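Local coordinates for 6b protein (Agrobacterium vitis, PDB 3AQ2), which disturbs plant cell proliferation, probably by acting on the microRNA machinery of the host through a domain with an ADP-ribosylation fold, at residues I17-V20 with S21-S24; A75-C78 with G79-L83; N109-L112 with Q113-G117; C116-G120 with F121-H125; F143-I146 with R147-V150. All coordinates share one frame; numbering follows the deposited sequence.

How the interactions relate
Along the chain the five local contacts come in series, except that interactions 3 and 4 share C116 and G117. Interaction 1 starts helix 20-38, interaction 2 ends helix 72-81, interaction 3 ends helix 105-115, interaction 4 is the loop leaving that helix, and interaction 5 is a bulged stretch of strand 143-151. Interaction 3 touches both 4 and 5, which do not touch each other: its centre lies about 9 Å from that of 4 and about 13 Å from that of 5. L77 against F121 joins interaction 2 to 4. Interaction 1 stands alone, its nearest atoms about 12 Å from interaction 2. Together they mark helix ends, a loop and a bulged strand of one compact ADP-ribosylation fold.

Interaction 1: residues I17-V20 with S21-S24; sequences ILRV and SELS
E22 OE2 takes a salt bridge of 2.8 Å from R19 NH1. The carboxylate oxygen sits in the guanidinium plane, yet the two flat groups are turned 58° against each other, and OE2 is met on its anti side. A bend at chi3 (63°) folds the end of the arginine chain back toward E22. The other oxygen, E22 OE1, takes a weak bond from a water 2.8 Å away, and the same water accepts from the backbone N of R19 at 3.2 Å, which ties the glutamate to the residue at the N-cap position of its own helix. R19 O starts the helical pattern by accepting from L23 N at 2.8 Å, and V20 O accepts from S24 N at 3.0 Å. On the apolar side, I17 reaches over with CG2, which lies 3.7 Å from E22 CB and 4.2 Å from L23 CB. Its chain crosses that of E22 at about a right angle. R19 is at the N-cap, where the loop after strand 12-13 runs into helix 20-38. The backbones of L18 and V20 bond to T206 near the C-terminus, while V20 and L23 pack on L205 and V20 and S24 on W101.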
loop_
_atom_site.group_PDB
_atom_site.type_symbol
_atom_site.label_atom_id
_atom_site.label_comp_id
_atom_site.label_asym_id
_atom_site.label_seq_id
_atom_site.Cartn_x
_atom_site.Cartn_y
_atom_site.Cartn_z
ATOM N N ILE A 17 -14.352 7.000 -8.866
ATOM C CA ILE A 17 -14.155 6.235 -10.095
ATOM C C ILE A 17 -14.457 4.774 -9.763
ATOM O O ILE A 17 -13.615 4.056 -9.191
ATOM C CB ILE A 17 -12.720 6.382 -10.683
ATOM C CG1 ILE A 17 -12.346 7.854 -10.903
ATOM C CG2 ILE A 17 -12.615 5.623 -12.005
ATOM C CD1 ILE A 17 -13.238 8.591 -11.856
ATOM N N LEU A 18 -15.665 4.346 -10.122
ATOM C CA LEU A 18 -16.210 3.098 -9.592
ATOM C C LEU A 18 -16.372 1.993 -10.626
ATOM O O LEU A 18 -16.684 0.854 -10.277
ATOM C CB LEU A 18 -17.519 3.356 -8.831
ATOM C CG LEU A 18 -17.365 4.214 -7.564
ATOM C CD1 LEU A 18 -18.721 4.543 -6.984
ATOM C CD2 LEU A 18 -16.466 3.544 -6.521
ATOM N N ARG A 19 -16.142 2.321 -11.890
ATOM C CA ARG A 19 -16.134 1.310 -12.934
ATOM C C ARG A 19 -14.741 0.718 -13.056
ATOM O O ARG A 19 -13.746 1.449 -13.146
ATOM C CB ARG A 19 -16.606 1.906 -14.256
ATOM C CG ARG A 19 -18.059 2.369 -14.210
ATOM C CD ARG A 19 -18.505 2.882 -15.553
ATOM N NE ARG A 19 -18.471 1.827 -16.564
ATOM C CZ ARG A 19 -17.612 1.786 -17.575
ATOM N NH1 ARG A 19 -16.722 2.754 -17.753
ATOM N NH2 ARG A 19 -17.660 0.778 -18.426
ATOM N N VAL A 20 -14.683 -0.611 -13.072
ATOM C CA VAL A 20 -13.407 -1.337 -13.070
ATOM C C VAL A 20 -12.446 -0.869 -14.174
ATOM O O VAL A 20 -11.284 -0.575 -13.900
ATOM C CB VAL A 20 -13.630 -2.859 -13.188
ATOM C CG1 VAL A 20 -12.293 -3.580 -13.404
ATOM C CG2 VAL A 20 -14.347 -3.392 -11.938
ATOM N N SER A 21 -12.924 -0.826 -15.417
ATOM C CA SER A 21 -12.061 -0.472 -16.540
ATOM C C SER A 21 -11.507 0.950 -16.395
ATOM O O SER A 21 -10.305 1.171 -16.610
ATOM C CB SER A 21 -12.787 -0.676 -17.869
ATOM O OG SER A 21 -13.924 0.165 -17.961
ATOM N N GLU A 22 -12.362 1.888 -15.987
ATOM C CA GLU A 22 -11.943 3.280 -15.769
ATOM C C GLU A 22 -10.932 3.359 -14.626
ATOM O O GLU A 22 -9.910 4.052 -14.714
ATOM C CB GLU A 22 -13.133 4.170 -15.419
ATOM C CG GLU A 22 -14.089 4.455 -16.546
ATOM C CD GLU A 22 -15.176 5.439 -16.129
ATOM O OE1 GLU A 22 -14.903 6.323 -15.271
ATOM O OE2 GLU A 22 -16.298 5.335 -16.677
ATOM N N LEU A 23 -11.207 2.644 -13.543
ATOM C CA LEU A 23 -10.298 2.696 -12.408
ATOM C C LEU A 23 -8.902 2.209 -12.780
ATOM O O LEU A 23 -7.908 2.824 -12.406
ATOM C CB LEU A 23 -10.841 1.873 -11.248
ATOM C CG LEU A 23 -9.961 1.910 -9.999
ATOM C CD1 LEU A 23 -9.920 3.309 -9.388
ATOM C CD2 LEU A 23 -10.523 0.923 -9.005
ATOM N N SER A 24 -8.834 1.115 -13.536
ATOM C CA SER A 24 -7.553 0.554 -13.943
ATOM C C SER A 24 -6.745 1.563 -14.751
ATOM O O SER A 24 -5.534 1.700 -14.545
ATOM C CB SER A 24 -7.766 -0.743 -14.727
ATOM O OG SER A 24 -6.541 -1.253 -15.239
HETATM O O HOH W 1 -16.406 5.287 -13.114
#

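Interaction 2: residues A75-C78 with G79-L83; sequences AQLC and GLNRL
Q76 and L80 lie side by side one helical turn apart and point the same way, with Q76 CG 3.6 Å from L80 CD1. The glutamine reaches this place with CG opposite the backbone nitrogen (chi1 -159°), and its extended chain carries OE1 on to a hydrogen bond with R15. Beyond this pair the chain turns back on the helix. L83 is brought round so that its side chain faces the last turn: L83 CB comes 4.1 Å from C78 SG, and L83 CD1 lies 4.3 Å from L77 CG. The leucine therefore meets two consecutive residues of the helix, the sulfur with its CB and the branched carbon of L77 with a methyl group. The turn is a Schellman motif, with R82 at positive phi. C78 O is its focus. It accepts from L83 N at 3.1 Å along a nearly straight N-H line, in the carbonyl plane and on a lone pair, and more weakly from N81 N. Upstream, G79 N still bonds A75 O at 2.8 Å and L80 N bonds Q76 O. Outside the contact, C78 packs on L135 of strand 133-137 and L77 on F121. Chemically this is a helix end in which one carbonyl oxygen serves the closing turn while L83 packs against C78 and L77; L83 O, set against C78 CB, is buried with no polar partner in the model.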
loop_
_atom_site.group_PDB
_atom_site.type_symbol
_atom_site.label_atom_id
_atom_site.label_comp_id
_atom_site.label_asym_id
_atom_site.label_seq_id
_atom_site.Cartn_x
_atom_site.Cartn_y
_atom_site.Cartn_z
ATOM N N ALA A 75 -8.712 5.310 4.753
ATOM C CA ALA A 75 -8.345 5.743 3.399
ATOM C C ALA A 75 -8.191 7.272 3.342
ATOM O O ALA A 75 -7.201 7.781 2.816
ATOM C CB ALA A 75 -9.387 5.258 2.393
ATOM N N GLN A 76 -9.158 7.985 3.914
ATOM C CA GLN A 76 -9.161 9.446 3.890
ATOM C C GLN A 76 -7.993 9.983 4.715
ATOM O O GLN A 76 -7.250 10.851 4.254
ATOM C CB GLN A 76 -10.500 9.979 4.408
ATOM C CG GLN A 76 -10.821 11.399 3.971
ATOM C CD GLN A 76 -12.311 11.689 3.993
ATOM O OE1 GLN A 76 -13.123 10.891 3.507
ATOM N NE2 GLN A 76 -12.681 12.838 4.553
ATOM N N LEU A 77 -7.828 9.457 5.928
ATOM C CA LEU A 77 -6.735 9.875 6.811
ATOM C C LEU A 77 -5.384 9.671 6.140
ATOM O O LEU A 77 -4.542 10.562 6.139
ATOM C CB LEU A 77 -6.769 9.106 8.135
ATOM C CG LEU A 77 -5.594 9.343 9.098
ATOM C CD1 LEU A 77 -5.698 10.712 9.778
ATOM C CD2 LEU A 77 -5.516 8.224 10.127
ATOM N N CYS A 78 -5.185 8.490 5.562
ATOM C CA CYS A 78 -3.884 8.146 4.997
ATOM C C CYS A 78 -3.634 8.838 3.667
ATOM O O CYS A 78 -2.554 9.362 3.437
ATOM C CB CYS A 78 -3.737 6.627 4.879
ATOM S SG CYS A 78 -3.611 5.833 6.458
ATOM N N GLY A 79 -4.634 8.832 2.784
ATOM C CA GLY A 79 -4.528 9.548 1.508
ATOM C C GLY A 79 -4.229 11.034 1.607
ATOM O O GLY A 79 -3.320 11.543 0.937
ATOM N N LEU A 80 -4.976 11.740 2.451
ATOM C CA LEU A 80 -4.835 13.189 2.587
ATOM C C LEU A 80 -3.566 13.611 3.311
ATOM O O LEU A 80 -3.145 14.766 3.221
ATOM C CB LEU A 80 -6.055 13.783 3.300
ATOM C CG LEU A 80 -7.271 14.088 2.415
ATOM C CD1 LEU A 80 -8.569 14.111 3.215
ATOM C CD2 LEU A 80 -7.086 15.401 1.642
ATOM N N ASN A 81 -2.943 12.672 4.020
ATOM C CA ASN A 81 -1.863 13.020 4.928
ATOM C C ASN A 81 -0.549 12.301 4.669
ATOM O O ASN A 81 0.394 12.456 5.447
ATOM C CB ASN A 81 -2.289 12.796 6.373
ATOM C CG ASN A 81 -3.431 13.695 6.783
ATOM O OD1 ASN A 81 -4.605 13.396 6.535
ATOM N ND2 ASN A 81 -3.092 14.818 7.392
ATOM N N ARG A 82 -0.496 11.537 3.577
ATOM C CA ARG A 82 0.697 10.777 3.198
ATOM C C ARG A 82 1.130 9.832 4.317
ATOM O O ARG A 82 2.277 9.870 4.777
ATOM C CB ARG A 82 1.835 11.722 2.809
ATOM C CG ARG A 82 2.637 11.219 1.639
ATOM C CD ARG A 82 3.746 12.188 1.267
ATOM N NE ARG A 82 3.244 13.526 0.985
ATOM C CZ ARG A 82 3.438 14.582 1.768
ATOM N NH1 ARG A 82 4.132 14.467 2.895
ATOM N NH2 ARG A 82 2.938 15.760 1.425
ATOM N N LEU A 83 0.191 9.001 4.763
ATOM C CA LEU A 83 0.456 8.010 5.802
ATOM C C LEU A 83 0.165 6.608 5.305
ATOM O O LEU A 83 -0.692 6.406 4.443
ATOM C CB LEU A 83 -0.391 8.279 7.046
ATOM C CG LEU A 83 -0.234 9.650 7.708
ATOM C CD1 LEU A 83 -1.329 9.906 8.736
ATOM C CD2 LEU A 83 1.150 9.785 8.336
#

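Interaction 3: residues N109-L112 with Q113-G117; sequences NAIL and QQSCG
S115 OG hands its proton back to I111 O, 2.9 Å away, one turn earlier in helix 105-115. The donor stands well above the carbonyl plane, 42° out of it. With OG beside the backbone nitrogen (chi1 -62°), the hydroxyl folds onto its own helix, and the same oxygen also takes a weak bond from S115 N at 3.0 Å. I111 CG2 lies alongside, 4.0 Å from S115 OG. In the next step L112 O accepts weakly from S115 N at 3.1 Å and from C116 N at 2.9 Å, so the helix winds down through shared, bent bonds before C116 leaves helical angles. At the start of the segment the pattern is more regular, with Q113 N bonded to N109 O at 2.9 Å. The side chains of N109 and Q113 cross at a slant, their amide planes 84° apart. Farther out, W158 of strand 154-161 packs against I111, L112 and S115, while Y124 lies on L112. S115 OG is also bonded by R147 NH1 from strand 143-151. The serine hydroxyl thus gives its proton to the helix and receives one from an arginine; acting as both donor and acceptor should restrict its rotation.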
loop_
_atom_site.group_PDB
_atom_site.type_symbol
_atom_site.label_atom_id
_atom_site.label_comp_id
_atom_site.label_asym_id
_atom_site.label_seq_id
_atom_site.Cartn_x
_atom_site.Cartn_y
_atom_site.Cartn_z
ATOM N N ASN A 109 -11.356 -10.169 2.135
ATOM C CA ASN A 109 -11.236 -10.118 3.582
ATOM C C ASN A 109 -10.826 -11.471 4.163
ATOM O O ASN A 109 -10.019 -11.524 5.088
ATOM C CB ASN A 109 -12.525 -9.650 4.241
ATOM C CG ASN A 109 -12.351 -9.441 5.727
ATOM O OD1 ASN A 109 -11.681 -8.489 6.171
ATOM N ND2 ASN A 109 -12.912 -10.336 6.502
ATOM N N ALA A 110 -11.352 -12.558 3.599
ATOM C CA ALA A 110 -10.956 -13.901 4.049
ATOM C C ALA A 110 -9.455 -14.155 3.855
ATOM O O ALA A 110 -8.784 -14.712 4.739
ATOM C CB ALA A 110 -11.780 -14.981 3.345
ATOM N N ILE A 111 -8.933 -13.741 2.704
ATOM C CA ILE A 111 -7.509 -13.917 2.430
ATOM C C ILE A 111 -6.656 -13.020 3.338
ATOM O O ILE A 111 -5.615 -13.459 3.867
ATOM C CB ILE A 111 -7.204 -13.681 0.945
ATOM C CG1 ILE A 111 -7.947 -14.727 0.096
ATOM C CG2 ILE A 111 -5.690 -13.760 0.669
ATOM C CD1 ILE A 111 -7.746 -14.551 -1.408
ATOM N N LEU A 112 -7.112 -11.783 3.530
ATOM C CA LEU A 112 -6.414 -10.839 4.407
ATOM C C LEU A 112 -6.333 -11.316 5.858
ATOM O O LEU A 112 -5.296 -11.148 6.523
ATOM C CB LEU A 112 -7.069 -9.459 4.342
ATOM C CG LEU A 112 -6.825 -8.690 3.040
ATOM C CD1 LEU A 112 -7.809 -7.540 2.933
ATOM C CD2 LEU A 112 -5.344 -8.206 2.933
ATOM N N GLN A 113 -7.416 -11.922 6.346
ATOM C CA GLN A 113 -7.426 -12.471 7.699
ATOM C C GLN A 113 -6.395 -13.568 7.872
ATOM O O GLN A 113 -5.780 -13.673 8.932
ATOM C CB GLN A 113 -8.795 -13.023 8.068
ATOM C CG GLN A 113 -9.797 -11.953 8.417
ATOM C CD GLN A 113 -11.063 -12.532 9.013
ATOM O OE1 GLN A 113 -11.049 -13.629 9.584
ATOM N NE2 GLN A 113 -12.162 -11.794 8.905
ATOM N N GLN A 114 -6.217 -14.385 6.839
ATOM C CA GLN A 114 -5.240 -15.465 6.902
ATOM C C GLN A 114 -3.805 -14.931 6.777
ATOM O O GLN A 114 -2.864 -15.567 7.259
ATOM C CB GLN A 114 -5.535 -16.527 5.836
ATOM C CG GLN A 114 -4.978 -17.949 6.149
ATOM C CD GLN A 114 -5.433 -18.530 7.498
ATOM O OE1 GLN A 114 -6.400 -18.061 8.110
ATOM N NE2 GLN A 114 -4.720 -19.560 7.966
ATOM N N SER A 115 -3.663 -13.754 6.162
ATOM C CA SER A 115 -2.363 -13.162 5.842
ATOM C C SER A 115 -1.804 -12.238 6.923
ATOM O O SER A 115 -0.589 -12.028 6.999
ATOM C CB SER A 115 -2.450 -12.371 4.532
ATOM O OG SER A 115 -2.795 -13.195 3.433
ATOM N N CYS A 116 -2.696 -11.684 7.740
ATOM C CA CYS A 116 -2.347 -10.612 8.670
ATOM C C CYS A 116 -2.883 -10.908 10.048
ATOM O O CYS A 116 -4.025 -11.309 10.171
ATOM C CB CYS A 116 -3.002 -9.316 8.192
ATOM S SG CYS A 116 -2.530 -8.797 6.544
ATOM N N GLY A 117 -2.084 -10.657 11.082
ATOM C CA GLY A 117 -2.536 -10.836 12.462
ATOM C C GLY A 117 -3.283 -9.631 13.010
ATOM O O GLY A 117 -3.621 -8.685 12.270
#

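Interaction 4: residues C116-G120 with F121-H125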
loop_
_atom_site.group_PDB
_atom_site.type_symbol
_atom_site.label_atom_id
_atom_site.label_comp_id
_atom_site.label_asym_id
_atom_site.label_seq_id
_atom_site.Cartn_x
_atom_site.Cartn_y
_atom_site.Cartn_z
ATOM N N CYS A 116 -2.696 -11.684 7.740
ATOM C CA CYS A 116 -2.347 -10.612 8.670
ATOM C C CYS A 116 -2.883 -10.908 10.048
ATOM O O CYS A 116 -4.025 -11.309 10.171
ATOM C CB CYS A 116 -3.002 -9.316 8.192
ATOM S SG CYS A 116 -2.530 -8.797 6.544
ATOM N N GLY A 117 -2.084 -10.657 11.082
ATOM C CA GLY A 117 -2.536 -10.836 12.462
ATOM C C GLY A 117 -3.283 -9.631 13.010
ATOM O O GLY A 117 -3.621 -8.685 12.270
ATOM N N GLN A 118 -3.551 -9.674 14.313
ATOM C CA GLN A 118 -4.267 -8.588 14.973
ATOM C C GLN A 118 -3.290 -7.758 15.789
ATOM O O GLN A 118 -2.253 -8.264 16.245
ATOM C CB GLN A 118 -5.370 -9.151 15.877
ATOM C CG GLN A 118 -6.335 -10.093 15.159
ATOM C CD GLN A 118 -7.680 -10.209 15.875
ATOM O OE1 GLN A 118 -8.175 -9.241 16.432
ATOM N NE2 GLN A 118 -8.274 -11.387 15.832
ATOM N N GLY A 119 -3.633 -6.487 15.991
ATOM C CA GLY A 119 -2.815 -5.586 16.800
ATOM C C GLY A 119 -2.366 -4.335 16.070
ATOM O O GLY A 119 -1.927 -3.372 16.701
ATOM N N GLY A 120 -2.457 -4.343 14.743
ATOM C CA GLY A 120 -2.054 -3.179 13.959
ATOM C C GLY A 120 -3.159 -2.138 13.898
ATOM O O GLY A 120 -4.225 -2.315 14.494
ATOM N N PHE A 121 -2.895 -1.052 13.173
ATOM C CA PHE A 121 -3.853 0.051 13.012
ATOM C C PHE A 121 -5.127 -0.415 12.323
ATOM O O PHE A 121 -6.239 -0.106 12.767
ATOM C CB PHE A 121 -3.225 1.182 12.200
ATOM C CG PHE A 121 -4.014 2.470 12.235
ATOM C CD1 PHE A 121 -4.956 2.754 11.254
ATOM C CD2 PHE A 121 -3.811 3.394 13.252
ATOM C CE1 PHE A 121 -5.690 3.949 11.283
ATOM C CE2 PHE A 121 -4.539 4.591 13.292
ATOM C CZ PHE A 121 -5.475 4.869 12.308
ATOM N N VAL A 122 -4.935 -1.139 11.226
ATOM C CA VAL A 122 -6.006 -1.794 10.501
ATOM C C VAL A 122 -6.017 -3.249 10.965
ATOM O O VAL A 122 -4.969 -3.891 11.063
ATOM C CB VAL A 122 -5.736 -1.721 8.982
ATOM C CG1 VAL A 122 -6.606 -2.716 8.211
ATOM C CG2 VAL A 122 -5.988 -0.307 8.487
ATOM N N ASN A 123 -7.208 -3.769 11.241
ATOM C CA ASN A 123 -7.336 -5.143 11.695
ATOM C C ASN A 123 -8.455 -5.809 10.909
ATOM O O ASN A 123 -9.646 -5.560 11.164
ATOM C CB ASN A 123 -7.617 -5.157 13.206
ATOM C CG ASN A 123 -7.785 -6.557 13.765
ATOM O OD1 ASN A 123 -7.884 -7.541 13.025
ATOM N ND2 ASN A 123 -7.830 -6.652 15.098
ATOM N N TYR A 124 -8.070 -6.658 9.956
ATOM C CA TYR A 124 -9.040 -7.250 9.018
ATOM C C TYR A 124 -9.974 -8.257 9.668
ATOM O O TYR A 124 -10.972 -8.657 9.066
ATOM C CB TYR A 124 -8.316 -7.911 7.846
ATOM C CG TYR A 124 -7.461 -6.949 7.051
ATOM C CD1 TYR A 124 -6.087 -7.158 6.909
ATOM C CD2 TYR A 124 -8.025 -5.828 6.431
ATOM C CE1 TYR A 124 -5.290 -6.267 6.170
ATOM C CE2 TYR A 124 -7.227 -4.941 5.691
ATOM C CZ TYR A 124 -5.863 -5.172 5.562
ATOM O OH TYR A 124 -5.079 -4.297 4.814
ATOM N N HIS A 125 -9.668 -8.648 10.901
ATOM C CA HIS A 125 -10.443 -9.674 11.588
ATOM C C HIS A 125 -11.833 -9.200 12.017
ATOM O O HIS A 125 -12.692 -10.015 12.348
ATOM C CB HIS A 125 -9.613 -10.285 12.730
ATOM C CG HIS A 125 -8.413 -11.021 12.224
ATOM N ND1 HIS A 125 -8.389 -12.393 12.083
ATOM C CD2 HIS A 125 -7.232 -10.572 11.728
ATOM C CE1 HIS A 125 -7.228 -12.761 11.564
ATOM N NE2 HIS A 125 -6.511 -11.674 11.332
HETATM O O HOH W 2 -5.272 -7.502 10.129
HETATM O O HOH W 3 -3.950 -5.856 12.833
HETATM O O HOH W 4 -5.722 -4.279 15.830
#
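The chain leaves helix 105-115 at C116, swings through G117 to G120 and returns, so that the CA atoms of Q118 and N123 stand 5.7 Å apart before a short 3-10 turn begins at Y124. H125 closes the loop: its NE2 donates to C116 O at 2.8 Å, nearly straight at 169°, with the oxygen in the ring plane and the ring nitrogen in the carbonyl plane. Q118 lies across that imidazole, its CG 3.9 Å from the ring centroid in a CH-pi contact over the face and its amide only 12° from parallel with the ring. The extended Q118 chain also puts OE1 2.9 Å from N123 ND2, a straight bond lying in the plane of the asparagine amide but tilted from that of the glutamine. N123 is anchored at both ends of its amide, for OD1 accepts from H125 N at 3.0 Å. With CG anti to the backbone N (chi1 179°) the amide reaches both partners. At the buried end of the loop C116 SG approaches the edge of the Y124 ring, 3.8 Å from CE1, a sulfur-aromatic contact; the Y124 hydroxyl is hydrogen-bonded to Y69 O and N87 ND2. Waters occupy the middle: one accepts from G120 N at 2.9 Å, and another bridges G119 N, weakly, to G120 O. G119 has a positive phi at which a CB would press on the preceding carbonyl oxygen. The bond from H125 N to N123 OD1 makes an Asx turn, here leading a glycine-rich connection into the 3-10 turn ahead of strand 133-137.

Interaction 5: residues F143-I146 with R147-V150; sequences FIRI and RTDV
R145 NH2 donates to T148 OG1 at 2.7 Å, with the hydroxyl oxygen in the guanidinium plane, and R145 NE adds a weak second bond to the same oxygen at 3.2 Å. The hydroxyl therefore sits at the edge of the guanidinium between two of its nitrogens. A turn at chi2 (137°) lays the arginine along its own strand toward T148. E168 continues the network, bonded to T148 OG1 and forming a long, weak ion pair with R145. Two residues on, R147 grips D149 side-on: NE meets OD1 at 2.8 Å and NH2 meets OD2 at 2.8 Å, both bonds almost straight and on the syn sides of the carboxylate. R147 also makes a cation-pi contact with W158. I146 and R147 both face W158 across the hairpin, a classic beta bulge, and the axes of 143-146 and 147-150 turn by 52°. I146 packs on W158, A160 and Y165, while R147 and D149 lie on I111. Each guanidinium thus uses two N-H donors at its edge, which fixes how it is turned: R145 on one hydroxyl oxygen backed by E168, R147 on both oxygens of a carboxylate that would probably offset much of its charge beside the tryptophan.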
loop_
_atom_site.group_PDB
_atom_site.type_symbol
_atom_site.label_atom_id
_atom_site.label_comp_id
_atom_site.label_asym_id
_atom_site.label_seq_id
_atom_site.Cartn_x
_atom_site.Cartn_y
_atom_site.Cartn_z
ATOM N N PHE A 143 9.901 -3.673 1.821
ATOM C CA PHE A 143 8.874 -4.684 1.574
ATOM C C PHE A 143 9.547 -5.939 1.018
ATOM O O PHE A 143 10.297 -5.869 0.029
ATOM C CB PHE A 143 7.850 -4.169 0.562
ATOM C CG PHE A 143 6.828 -3.214 1.147
ATOM C CD1 PHE A 143 7.127 -1.854 1.284
ATOM C CD2 PHE A 143 5.567 -3.665 1.543
ATOM C CE1 PHE A 143 6.178 -0.961 1.809
ATOM C CE2 PHE A 143 4.620 -2.786 2.066
ATOM C CZ PHE A 143 4.926 -1.419 2.187
ATOM N N ILE A 144 9.279 -7.080 1.642
ATOM C CA ILE A 144 9.783 -8.354 1.157
ATOM C C ILE A 144 8.602 -9.179 0.667
ATOM O O ILE A 144 7.505 -9.067 1.226
ATOM C CB ILE A 144 10.560 -9.123 2.259
ATOM C CG1 ILE A 144 9.691 -9.330 3.509
ATOM C CG2 ILE A 144 11.871 -8.387 2.600
ATOM C CD1 ILE A 144 10.217 -10.397 4.466
ATOM N N ARG A 145 8.804 -9.974 -0.383
ATOM C CA ARG A 145 7.742 -10.867 -0.855
ATOM C C ARG A 145 7.584 -12.029 0.114
ATOM O O ARG A 145 8.570 -12.678 0.454
ATOM C CB ARG A 145 8.069 -11.405 -2.244
ATOM C CG ARG A 145 6.915 -12.200 -2.831
ATOM C CD ARG A 145 6.749 -11.833 -4.259
ATOM N NE ARG A 145 5.910 -12.779 -4.976
ATOM C CZ ARG A 145 5.593 -12.626 -6.251
ATOM N NH1 ARG A 145 6.012 -11.542 -6.900
ATOM N NH2 ARG A 145 4.854 -13.529 -6.861
ATOM N N ILE A 146 6.346 -12.290 0.536
ATOM C CA ILE A 146 6.047 -13.329 1.529
ATOM C C ILE A 146 5.294 -14.542 0.977
ATOM O O ILE A 146 5.357 -15.632 1.553
ATOM C CB ILE A 146 5.278 -12.749 2.751
ATOM C CG1 ILE A 146 3.918 -12.163 2.321
ATOM C CG2 ILE A 146 6.135 -11.711 3.459
ATOM C CD1 ILE A 146 2.961 -11.810 3.501
ATOM N N ARG A 147 4.600 -14.362 -0.141
ATOM C CA ARG A 147 3.750 -15.414 -0.685
ATOM C C ARG A 147 3.354 -15.068 -2.107
ATOM O O ARG A 147 3.427 -13.911 -2.505
ATOM C CB ARG A 147 2.482 -15.554 0.172
ATOM C CG ARG A 147 1.741 -16.870 -0.020
ATOM C CD ARG A 147 0.530 -16.935 0.886
ATOM N NE ARG A 147 -0.596 -16.097 0.459
ATOM C CZ ARG A 147 -1.120 -15.097 1.167
ATOM N NH1 ARG A 147 -0.604 -14.737 2.342
ATOM N NH2 ARG A 147 -2.158 -14.436 0.692
ATOM N N THR A 148 2.928 -16.082 -2.855
ATOM C CA THR A 148 2.307 -15.893 -4.167
ATOM C C THR A 148 0.997 -16.687 -4.213
ATOM O O THR A 148 0.995 -17.883 -3.919
ATOM C CB THR A 148 3.257 -16.360 -5.278
ATOM O OG1 THR A 148 4.488 -15.633 -5.171
ATOM C CG2 THR A 148 2.656 -16.143 -6.669
ATOM N N ASP A 149 -0.100 -16.008 -4.549
ATOM C CA ASP A 149 -1.394 -16.657 -4.771
ATOM C C ASP A 149 -1.696 -16.701 -6.263
ATOM O O ASP A 149 -1.365 -15.763 -6.997
ATOM C CB ASP A 149 -2.525 -15.906 -4.060
ATOM C CG ASP A 149 -2.413 -15.946 -2.543
ATOM O OD1 ASP A 149 -1.739 -16.851 -1.990
ATOM O OD2 ASP A 149 -3.028 -15.073 -1.905
ATOM N N VAL A 150 -2.352 -17.774 -6.706
ATOM C CA VAL A 150 -2.691 -17.936 -8.113
ATOM C C VAL A 150 -4.212 -17.896 -8.252
ATOM O O VAL A 150 -4.907 -18.706 -7.646
ATOM C CB VAL A 150 -2.123 -19.264 -8.669
ATOM C CG1 VAL A 150 -2.607 -19.528 -10.104
ATOM C CG2 VAL A 150 -0.599 -19.272 -8.577
#